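Local coordinates for protein glycerol kinase, putative (Plasmodium falciparum, PDB 2W40) that probably phosphorylates glycerol with ATP to give sn-glycerol 3-phosphate, as a member of the FGGY family of carbohydrate kinases, at residues Y133-F138 with R189-D194; Q127-T132 with D201-K206; F173-G178 with G227-E232. One frame throughout, in Å; residues are numbered along the deposited sequence.

Contact 1. Residues Y133-F138 with R189-D194; sequences YFNTYF and RTLLMD. With EDO (1,2-ethanediol), chain B.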
loop_
_atom_site.group_PDB
_atom_site.type_symbol
_atom_site.label_atom_id
_atom_site.label_comp_id
_atom_site.label_asym_id
_atom_site.label_seq_id
_atom_site.Cartn_x
_atom_site.Cartn_y
_atom_site.Cartn_z
ATOM N N TYR C 133 -19.848 23.802 -6.924
ATOM C CA TYR C 133 -18.691 24.684 -6.574
ATOM C C TYR C 133 -17.537 24.400 -7.538
ATOM O O TYR C 133 -17.583 23.428 -8.288
ATOM C CB TYR C 133 -18.261 24.392 -5.172
ATOM C CG TYR C 133 -19.265 24.593 -4.059
ATOM C CD1 TYR C 133 -20.105 25.627 -4.058
ATOM C CD2 TYR C 133 -19.385 23.687 -3.066
ATOM C CE1 TYR C 133 -20.939 25.912 -3.003
ATOM C CE2 TYR C 133 -20.320 23.875 -2.056
ATOM C CZ TYR C 133 -21.084 25.047 -2.037
ATOM O OH TYR C 133 -22.026 25.279 -1.001
ATOM N N PHE C 134 -16.546 25.301 -7.601
ATOM C CA PHE C 134 -15.303 25.008 -8.319
ATOM C C PHE C 134 -14.759 23.696 -7.789
ATOM O O PHE C 134 -14.714 23.444 -6.573
ATOM C CB PHE C 134 -14.241 26.115 -8.050
ATOM C CG PHE C 134 -14.548 27.483 -8.665
ATOM C CD1 PHE C 134 -15.417 27.662 -9.759
ATOM C CD2 PHE C 134 -13.968 28.627 -8.150
ATOM C CE1 PHE C 134 -15.678 28.949 -10.327
ATOM C CE2 PHE C 134 -14.283 29.888 -8.729
ATOM C CZ PHE C 134 -15.028 30.029 -9.821
ATOM N N ASN C 135 -14.212 22.911 -8.725
ATOM C CA ASN C 135 -13.575 21.663 -8.411
ATOM C C ASN C 135 -12.585 21.274 -9.506
ATOM O O ASN C 135 -12.505 21.954 -10.511
ATOM C CB ASN C 135 -14.648 20.590 -8.129
ATOM C CG ASN C 135 -15.547 20.349 -9.320
ATOM O OD1 ASN C 135 -15.025 20.252 -10.496
ATOM N ND2 ASN C 135 -16.869 20.167 -9.058
ATOM N N THR C 136 -11.868 20.190 -9.285
ATOM C CA THR C 136 -10.884 19.710 -10.248
ATOM C C THR C 136 -11.477 18.810 -11.315
ATOM O O THR C 136 -10.735 18.338 -12.222
ATOM C CB THR C 136 -9.715 18.949 -9.598
ATOM O OG1 THR C 136 -10.283 17.820 -8.966
ATOM C CG2 THR C 136 -8.999 19.813 -8.516
ATOM N N TYR C 137 -12.780 18.564 -11.175
ATOM C CA TYR C 137 -13.529 17.431 -11.809
ATOM C C TYR C 137 -14.177 17.905 -13.151
ATOM O O TYR C 137 -14.040 17.218 -14.201
ATOM C CB TYR C 137 -14.588 17.014 -10.785
ATOM C CG TYR C 137 -15.594 15.964 -11.205
ATOM C CD1 TYR C 137 -15.267 14.934 -12.112
ATOM C CD2 TYR C 137 -16.794 15.937 -10.596
ATOM C CE1 TYR C 137 -16.262 13.925 -12.428
ATOM C CE2 TYR C 137 -17.751 15.002 -10.936
ATOM C CZ TYR C 137 -17.464 13.971 -11.804
ATOM O OH TYR C 137 -18.465 13.039 -12.077
ATOM N N PHE C 138 -14.926 19.029 -13.093
ATOM C CA PHE C 138 -15.584 19.633 -14.273
ATOM C C PHE C 138 -14.634 20.147 -15.320
ATOM O O PHE C 138 -13.478 20.223 -15.068
ATOM C CB PHE C 138 -16.630 20.599 -13.843
ATOM C CG PHE C 138 -17.935 19.957 -13.385
ATOM C CD1 PHE C 138 -17.996 18.647 -12.923
ATOM C CD2 PHE C 138 -19.120 20.667 -13.529
ATOM C CE1 PHE C 138 -19.242 18.078 -12.551
ATOM C CE2 PHE C 138 -20.358 20.121 -13.141
ATOM C CZ PHE C 138 -20.382 18.839 -12.601
ATOM N N ARG C 189 -21.858 19.574 -17.202
ATOM C CA ARG C 189 -20.677 19.004 -16.589
ATOM C C ARG C 189 -19.420 19.848 -16.835
ATOM O O ARG C 189 -18.278 19.447 -16.577
ATOM C CB ARG C 189 -20.443 17.600 -17.062
ATOM C CG ARG C 189 -21.671 16.737 -16.951
ATOM C CD ARG C 189 -22.289 16.703 -15.574
ATOM N NE ARG C 189 -21.407 16.046 -14.587
ATOM C CZ ARG C 189 -21.761 15.516 -13.425
ATOM N NH1 ARG C 189 -23.008 15.636 -12.946
ATOM N NH2 ARG C 189 -20.876 14.843 -12.706
ATOM N N THR C 190 -19.663 21.003 -17.414
ATOM C CA THR C 190 -18.542 21.847 -17.903
ATOM C C THR C 190 -18.140 23.006 -16.942
ATOM O O THR C 190 -16.983 23.527 -17.071
ATOM C CB THR C 190 -18.925 22.482 -19.290
ATOM O OG1 THR C 190 -20.014 23.385 -19.098
ATOM C CG2 THR C 190 -19.135 21.468 -20.439
ATOM N N LEU C 191 -19.074 23.421 -16.066
ATOM C CA LEU C 191 -18.933 24.589 -15.179
ATOM C C LEU C 191 -19.164 25.902 -15.976
ATOM O O LEU C 191 -18.872 26.982 -15.491
ATOM C CB LEU C 191 -17.627 24.604 -14.413
ATOM C CG LEU C 191 -17.664 24.391 -12.915
ATOM C CD1 LEU C 191 -16.260 24.099 -12.257
ATOM C CD2 LEU C 191 -18.303 25.543 -12.338
ATOM N N LEU C 192 -19.628 25.751 -17.259
ATOM C CA LEU C 192 -19.888 26.872 -18.170
ATOM C C LEU C 192 -21.372 27.128 -18.482
ATOM O O LEU C 192 -21.675 28.151 -19.124
ATOM C CB LEU C 192 -19.134 26.760 -19.476
ATOM C CG LEU C 192 -17.665 26.505 -19.339
ATOM C CD1 LEU C 192 -17.149 26.225 -20.759
ATOM C CD2 LEU C 192 -16.977 27.688 -18.639
ATOM N N MET C 193 -22.269 26.176 -18.123
ATOM C CA MET C 193 -23.655 26.314 -18.485
ATOM C C MET C 193 -24.442 26.839 -17.270
ATOM O O MET C 193 -24.210 26.370 -16.158
ATOM C CB MET C 193 -24.212 24.959 -18.860
ATOM C CG MET C 193 -25.582 25.050 -19.518
ATOM S SD MET C 193 -26.407 23.450 -19.751
ATOM C CE MET C 193 -27.061 23.140 -18.068
ATOM N N ASP C 194 -25.434 27.680 -17.527
ATOM C CA ASP C 194 -26.429 28.131 -16.559
ATOM C C ASP C 194 -27.397 26.947 -16.341
ATOM O O ASP C 194 -28.068 26.504 -17.299
ATOM C CB ASP C 194 -27.156 29.334 -17.067
ATOM C CG ASP C 194 -28.147 29.902 -15.992
ATOM O OD1 ASP C 194 -28.907 29.141 -15.362
ATOM O OD2 ASP C 194 -28.184 31.167 -15.835
HETATM C C1 EDO B . -22.010 21.369 -4.407
HETATM O O1 EDO B . -22.703 20.894 -3.229
HETATM C C2 EDO B . -20.743 20.600 -4.671
HETATM O O2 EDO B . -20.105 21.090 -5.772
#
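Two loops without helix or strand run closest where the CA atoms of F138 and T190 lie 5.2 Å apart, and no backbone hydrogen bond joins them. F138 contributes the largest share of buried area, ahead of R189 and L191. Its CG is anti to the carbonyl carbon (chi1 -78°), which lays the ring against the backbone of R189. R189 O stands over one ring face, 3.3 Å from F138 CG, and R189 CA makes a CH-pi contact 3.9 Å from the centroid of the F138 ring. The R189 chain then bends at chi2 and chi3, so that F138 CZ sits over one face of the guanidinium, 3.6 Å from R189 NE. The two planes are tilted by 40°. At the guanidinium edge, R189 NH2 reaches Y137 OH at 3.1 Å in a weak, strongly bent hydrogen bond (120°), the tyrosine ring standing almost perpendicular to the guanidinium. The stronger grip on R189 comes from salt bridges to E86 and E308. N135 OD1 accepts from both Y137 N and F138 N in an Asx motif, the bond from Y137 N closing an Asx turn; the bond from F138 N, 2.9 Å long, is nearly straight and lies in the carbonyl plane, whereas Y137 N approaches from above it. L191 fills the other end: its CD1 packs 3.9 Å from F138 CB, while its CD2 meets the edge of the F134 ring. At the start of the loop, Y133 N donates to O2 of an ethanediol at 3.0 Å, with C1 of that molecule over the Y133 ring. Y137 OH also bonds O3 of a bound glycerol, which places this loop pair beside the glycerol site of an FGGY kinase.

Contact 2. Residues Q127-T132 with D201-K206; sequences QKKTGT and DEKMCK. With EDO (1,2-ethanediol), chain D.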
loop_
_atom_site.group_PDB
_atom_site.type_symbol
_atom_site.label_atom_id
_atom_site.label_comp_id
_atom_site.label_asym_id
_atom_site.label_seq_id
_atom_site.Cartn_x
_atom_site.Cartn_y
_atom_site.Cartn_z
ATOM N N GLN C 127 -22.434 27.961 -7.459
ATOM C CA GLN C 127 -23.327 26.828 -7.300
ATOM C C GLN C 127 -24.687 27.152 -7.810
ATOM O O GLN C 127 -25.308 26.351 -8.532
ATOM C CB GLN C 127 -23.309 26.350 -5.880
ATOM C CG GLN C 127 -24.206 25.073 -5.681
ATOM C CD GLN C 127 -24.604 24.805 -4.230
ATOM O OE1 GLN C 127 -24.625 25.703 -3.341
ATOM N NE2 GLN C 127 -24.981 23.549 -3.992
ATOM N N LYS C 128 -25.201 28.346 -7.507
ATOM C CA LYS C 128 -26.541 28.750 -7.993
ATOM C C LYS C 128 -26.531 28.802 -9.519
ATOM O O LYS C 128 -27.427 28.392 -10.182
ATOM C CB LYS C 128 -26.978 30.084 -7.426
ATOM C CG LYS C 128 -27.361 30.120 -5.916
ATOM C CD LYS C 128 -28.267 28.893 -5.455
ATOM C CE LYS C 128 -28.695 29.001 -3.971
ATOM N NZ LYS C 128 -28.812 27.669 -3.234
ATOM N N LYS C 129 -25.439 29.288 -10.087
ATOM C CA LYS C 129 -25.386 29.409 -11.536
ATOM C C LYS C 129 -25.325 28.049 -12.241
ATOM O O LYS C 129 -25.978 27.866 -13.234
ATOM C CB LYS C 129 -24.256 30.335 -11.885
ATOM C CG LYS C 129 -23.998 30.520 -13.385
ATOM C CD LYS C 129 -25.145 31.106 -14.197
ATOM C CE LYS C 129 -25.568 32.649 -13.883
ATOM N NZ LYS C 129 -24.384 33.570 -14.117
ATOM N N THR C 130 -24.398 27.199 -11.762
ATOM C CA THR C 130 -23.951 26.009 -12.493
ATOM C C THR C 130 -24.374 24.697 -11.901
ATOM O O THR C 130 -24.238 23.673 -12.528
ATOM C CB THR C 130 -22.390 25.979 -12.702
ATOM O OG1 THR C 130 -21.806 25.738 -11.400
ATOM C CG2 THR C 130 -21.866 27.227 -13.424
ATOM N N GLY C 131 -24.742 24.670 -10.630
ATOM C CA GLY C 131 -24.947 23.421 -9.914
ATOM C C GLY C 131 -23.849 22.772 -9.089
ATOM O O GLY C 131 -24.074 21.858 -8.307
ATOM N N THR C 132 -22.684 23.414 -9.125
ATOM C CA THR C 132 -21.503 22.939 -8.440
ATOM C C THR C 132 -20.640 24.121 -7.945
ATOM O O THR C 132 -20.739 25.195 -8.498
ATOM C CB THR C 132 -20.590 22.040 -9.418
ATOM O OG1 THR C 132 -19.585 21.351 -8.657
ATOM C CG2 THR C 132 -20.062 22.894 -10.629
ATOM N N ASP C 201 -23.061 30.311 -20.242
ATOM C CA ASP C 201 -23.109 31.533 -19.406
ATOM C C ASP C 201 -21.889 32.424 -19.679
ATOM O O ASP C 201 -20.715 32.006 -19.495
ATOM C CB ASP C 201 -23.139 31.149 -17.965
ATOM C CG ASP C 201 -23.380 32.362 -17.071
ATOM O OD1 ASP C 201 -24.461 32.985 -17.158
ATOM O OD2 ASP C 201 -22.393 32.709 -16.380
ATOM N N GLU C 202 -22.179 33.661 -20.066
ATOM C CA GLU C 202 -21.117 34.611 -20.397
ATOM C C GLU C 202 -20.160 34.887 -19.236
ATOM O O GLU C 202 -18.944 34.909 -19.408
ATOM C CB GLU C 202 -21.703 35.929 -20.973
ATOM C CG GLU C 202 -20.615 36.821 -21.566
ATOM C CD GLU C 202 -21.141 38.128 -22.158
ATOM O OE1 GLU C 202 -22.361 38.197 -22.465
ATOM O OE2 GLU C 202 -20.293 39.055 -22.275
ATOM N N LYS C 203 -20.727 35.011 -18.031
ATOM C CA LYS C 203 -19.937 35.281 -16.856
ATOM C C LYS C 203 -18.990 34.127 -16.538
ATOM O O LYS C 203 -17.799 34.288 -16.257
ATOM C CB LYS C 203 -20.863 35.574 -15.665
ATOM C CG LYS C 203 -21.645 36.888 -15.672
ATOM C CD LYS C 203 -22.284 37.247 -14.296
ATOM C CE LYS C 203 -23.348 38.332 -14.521
ATOM N NZ LYS C 203 -24.416 37.818 -15.475
ATOM N N MET C 204 -19.491 32.874 -16.569
ATOM C CA MET C 204 -18.614 31.766 -16.363
ATOM C C MET C 204 -17.512 31.704 -17.431
ATOM O O MET C 204 -16.354 31.347 -17.143
ATOM C CB MET C 204 -19.402 30.462 -16.392
ATOM C CG MET C 204 -20.468 30.280 -15.281
ATOM S SD MET C 204 -19.885 30.655 -13.603
ATOM C CE MET C 204 -18.363 29.703 -13.454
ATOM N N CYS C 205 -17.886 31.925 -18.683
ATOM C CA CYS C 205 -16.881 31.923 -19.762
ATOM C C CYS C 205 -15.777 32.930 -19.505
ATOM O O CYS C 205 -14.623 32.660 -19.719
ATOM C CB CYS C 205 -17.555 32.114 -21.112
ATOM S SG CYS C 205 -18.477 30.575 -21.646
ATOM N N LYS C 206 -16.167 34.095 -19.000
ATOM C CA LYS C 206 -15.190 35.164 -18.662
ATOM C C LYS C 206 -14.253 34.736 -17.576
ATOM O O LYS C 206 -13.016 34.896 -17.694
ATOM C CB LYS C 206 -15.907 36.501 -18.313
ATOM C CG LYS C 206 -14.973 37.616 -17.948
ATOM C CD LYS C 206 -15.722 38.908 -17.475
ATOM C CE LYS C 206 -14.763 40.143 -17.244
ATOM N NZ LYS C 206 -13.831 40.326 -18.427
HETATM C C1 EDO D . -20.516 33.720 -11.752
HETATM O O1 EDO D . -20.654 34.887 -10.934
HETATM C C2 EDO D . -21.769 32.967 -11.390
HETATM O O2 EDO D . -22.934 33.713 -11.796
#
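D201 is the N-cap of helix 202-207 and also the salt-bridge partner of K129, near the end of helix 123-130. With CG anti to the backbone N (chi1 -172°), the D201 carboxylate folds back over the first helical turn, where OD2 accepts from M204 N at 2.9 Å, met from above the carboxylate plane. The same group faces K129 tip to tip: NZ lies 3.1 Å from both D201 OD1 and D201 OD2, a forked salt bridge whose two hydrogen bonds are individually weak. The carboxylate is probably favoured, in its charged form, by the N-terminal end of the helix as well as by the lysine. Two residues on, K203 brings its ammonium within 4.5 Å of K129 NZ (measured from K203 NZ), a like-charge approach that D201 probably tempers. M204 supplies the apolar part, its CG lying 3.8 Å from T130 CG2 and 4.0 Å from K129 CG. T130 OG1 turns back to its own helix, bonding I126 O. The K129 chain, bent at chi2, chi3 and chi4, curls round an ethanediol: C1 of that molecule touches M204 SD, and K129 NZ donates to its O2 at 2.7 Å.

Contact 3. Residues F173-G178 with G227-E232; sequences FNLTKG and GLVKSE. With EDO (1,2-ethanediol), chain E.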
loop_
_atom_site.group_PDB
_atom_site.type_symbol
_atom_site.label_atom_id
_atom_site.label_comp_id
_atom_site.label_asym_id
_atom_site.label_seq_id
_atom_site.Cartn_x
_atom_site.Cartn_y
_atom_site.Cartn_z
ATOM N N PHE C 173 -18.494 15.279 -34.045
ATOM C CA PHE C 173 -17.715 16.086 -34.992
ATOM C C PHE C 173 -16.997 15.191 -35.982
ATOM O O PHE C 173 -17.049 15.444 -37.200
ATOM C CB PHE C 173 -16.742 16.928 -34.197
ATOM C CG PHE C 173 -15.847 17.764 -35.011
ATOM C CD1 PHE C 173 -16.224 19.077 -35.286
ATOM C CD2 PHE C 173 -14.699 17.199 -35.592
ATOM C CE1 PHE C 173 -15.395 19.863 -36.101
ATOM C CE2 PHE C 173 -13.815 18.042 -36.367
ATOM C CZ PHE C 173 -14.181 19.345 -36.594
ATOM N N ASN C 174 -16.358 14.138 -35.517
ATOM C CA ASN C 174 -15.656 13.281 -36.429
ATOM C C ASN C 174 -16.579 12.461 -37.294
ATOM O O ASN C 174 -16.382 12.337 -38.474
ATOM C CB ASN C 174 -14.670 12.404 -35.678
ATOM C CG ASN C 174 -13.474 13.153 -35.194
ATOM O OD1 ASN C 174 -13.316 13.456 -34.010
ATOM N ND2 ASN C 174 -12.575 13.382 -36.065
ATOM N N LEU C 175 -17.595 11.871 -36.697
ATOM C CA LEU C 175 -18.547 11.002 -37.488
ATOM C C LEU C 175 -19.288 11.738 -38.608
ATOM O O LEU C 175 -19.494 11.203 -39.701
ATOM C CB LEU C 175 -19.553 10.304 -36.594
ATOM C CG LEU C 175 -18.993 9.158 -35.750
ATOM C CD1 LEU C 175 -19.991 8.846 -34.618
ATOM C CD2 LEU C 175 -18.687 7.923 -36.699
ATOM N N THR C 176 -19.630 12.985 -38.324
ATOM C CA THR C 176 -20.427 13.856 -39.180
ATOM C C THR C 176 -19.587 14.747 -40.099
ATOM O O THR C 176 -20.128 15.442 -40.910
ATOM C CB THR C 176 -21.438 14.722 -38.397
ATOM O OG1 THR C 176 -20.728 15.736 -37.677
ATOM C CG2 THR C 176 -22.376 13.942 -37.541
ATOM N N LYS C 177 -18.239 14.712 -39.956
ATOM C CA LYS C 177 -17.328 15.572 -40.663
ATOM C C LYS C 177 -17.599 17.049 -40.408
ATOM O O LYS C 177 -17.555 17.876 -41.321
ATOM C CB LYS C 177 -17.260 15.217 -42.164
ATOM C CG LYS C 177 -16.851 13.803 -42.392
ATOM C CD LYS C 177 -16.666 13.544 -43.913
ATOM C CE LYS C 177 -15.451 14.214 -44.442
ATOM N NZ LYS C 177 -14.173 13.727 -43.701
ATOM N N GLY C 178 -17.879 17.371 -39.157
ATOM C CA GLY C 178 -17.812 18.794 -38.708
ATOM C C GLY C 178 -18.925 19.330 -37.857
ATOM O O GLY C 178 -18.807 20.465 -37.397
ATOM N N GLY C 227 -27.073 14.786 -36.823
ATOM C CA GLY C 227 -26.467 14.696 -38.103
ATOM C C GLY C 227 -26.384 13.334 -38.642
ATOM O O GLY C 227 -26.662 12.358 -38.018
ATOM N N LEU C 228 -25.883 13.328 -39.842
ATOM C CA LEU C 228 -25.635 12.154 -40.651
ATOM C C LEU C 228 -24.189 11.740 -40.560
ATOM O O LEU C 228 -23.265 12.528 -40.685
ATOM C CB LEU C 228 -25.960 12.430 -42.122
ATOM C CG LEU C 228 -27.318 12.814 -42.616
ATOM C CD1 LEU C 228 -27.284 13.197 -44.137
ATOM C CD2 LEU C 228 -28.431 11.762 -42.263
ATOM N N VAL C 229 -23.960 10.448 -40.395
ATOM C CA VAL C 229 -22.607 9.906 -40.512
ATOM C C VAL C 229 -22.152 10.085 -41.982
ATOM O O VAL C 229 -22.856 9.630 -42.958
ATOM C CB VAL C 229 -22.486 8.418 -40.118
ATOM C CG1 VAL C 229 -21.082 7.902 -40.345
ATOM C CG2 VAL C 229 -22.920 8.275 -38.606
ATOM N N LYS C 230 -20.955 10.694 -42.103
ATOM C CA LYS C 230 -20.322 10.903 -43.352
ATOM C C LYS C 230 -18.852 10.476 -43.382
ATOM O O LYS C 230 -18.230 10.520 -44.493
ATOM C CB LYS C 230 -20.399 12.377 -43.794
ATOM C CG LYS C 230 -21.808 12.901 -44.006
ATOM C CD LYS C 230 -22.493 12.222 -45.203
ATOM C CE LYS C 230 -23.629 13.057 -45.893
ATOM N NZ LYS C 230 -24.188 12.448 -47.174
ATOM N N SER C 231 -18.270 10.116 -42.229
ATOM C CA SER C 231 -16.878 9.769 -42.204
ATOM C C SER C 231 -16.497 8.645 -43.144
ATOM O O SER C 231 -17.053 7.546 -43.082
ATOM C CB SER C 231 -16.304 9.470 -40.815
ATOM O OG SER C 231 -14.970 9.036 -40.886
ATOM N N GLU C 232 -15.450 8.886 -43.914
ATOM C CA GLU C 232 -14.981 7.861 -44.867
ATOM C C GLU C 232 -14.369 6.634 -44.186
ATOM O O GLU C 232 -14.169 5.552 -44.830
ATOM C CB GLU C 232 -13.931 8.510 -45.790
ATOM C CG GLU C 232 -12.720 9.087 -44.982
ATOM C CD GLU C 232 -12.939 10.564 -44.368
ATOM O OE1 GLU C 232 -14.036 11.192 -44.579
ATOM O OE2 GLU C 232 -11.988 11.066 -43.656
HETATM C C1 EDO E . -24.469 15.787 -40.722
HETATM O O1 EDO E . -23.189 15.231 -41.582
HETATM C C2 EDO E . -25.509 16.750 -41.258
HETATM O O2 EDO E . -26.913 16.333 -41.441
#
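L175 O, in the last turn of helix 167-176, accepts two hydrogen bonds across the contact. K230 N donates to it at 2.9 Å, almost straight (167°) and in the carbonyl plane; S231 N follows at 3.0 Å, more bent (145°) and from above that plane. V229 CA adds a CA-H...O contact to the same L175 O at 3.5 Å. Two successive N-H groups of 227-232 are thus satisfied by one carbonyl at the helix end. The helix itself closes in a Schellman motif: K177 takes positive phi (58°), G178 N bonds F173 O at 2.9 Å, and K177 N gives only a weak bond to N174 O. The chain opposite has just left strand 225-228, an outermost strand of the six-stranded mixed sheet of the N-terminal FGGY domain. At the exposed side, the K177 chain bends at chi3 and chi4, crosses E232 at about a right angle and puts NZ 2.7 Å from E232 OE1, a salt bridge on the syn lone pair. T176 OG1 pairs with I172 O and accepts from N179 N, S231 OG bonds H233 N, and K230 NZ bonds N239 OD1. Inward, L175 CD2 meets V229 CG1 at 4.4 Å, both residues also packing on I242. T176 O and L228 O converge on O1 of an ethanediol, 3.1 Å and 2.8 Å away respectively, with a single hydroxyl proton between two acceptors.

Contacts 1 and 2 are neighbours, their centres about 8 Å apart: residues 127-132 run into 133-138, six residues separate 189-194 from 201-206, and L192 O and D201 N lie 2.8 Å apart in a probable hydrogen bond. Contact 1 is buried near the glycerol, relying on rings, a guanidinium and an Asx motif; contact 2, farther out, joins two helices by a partly exposed salt bridge over an apolar patch. Contact 3 lies about 28 Å from contact 1 and 31 Å from contact 2, centre to centre, at a sheet edge, where backbone bonds to a helix end dominate and an exposed salt bridge follows. All lie in the N-terminal FGGY region.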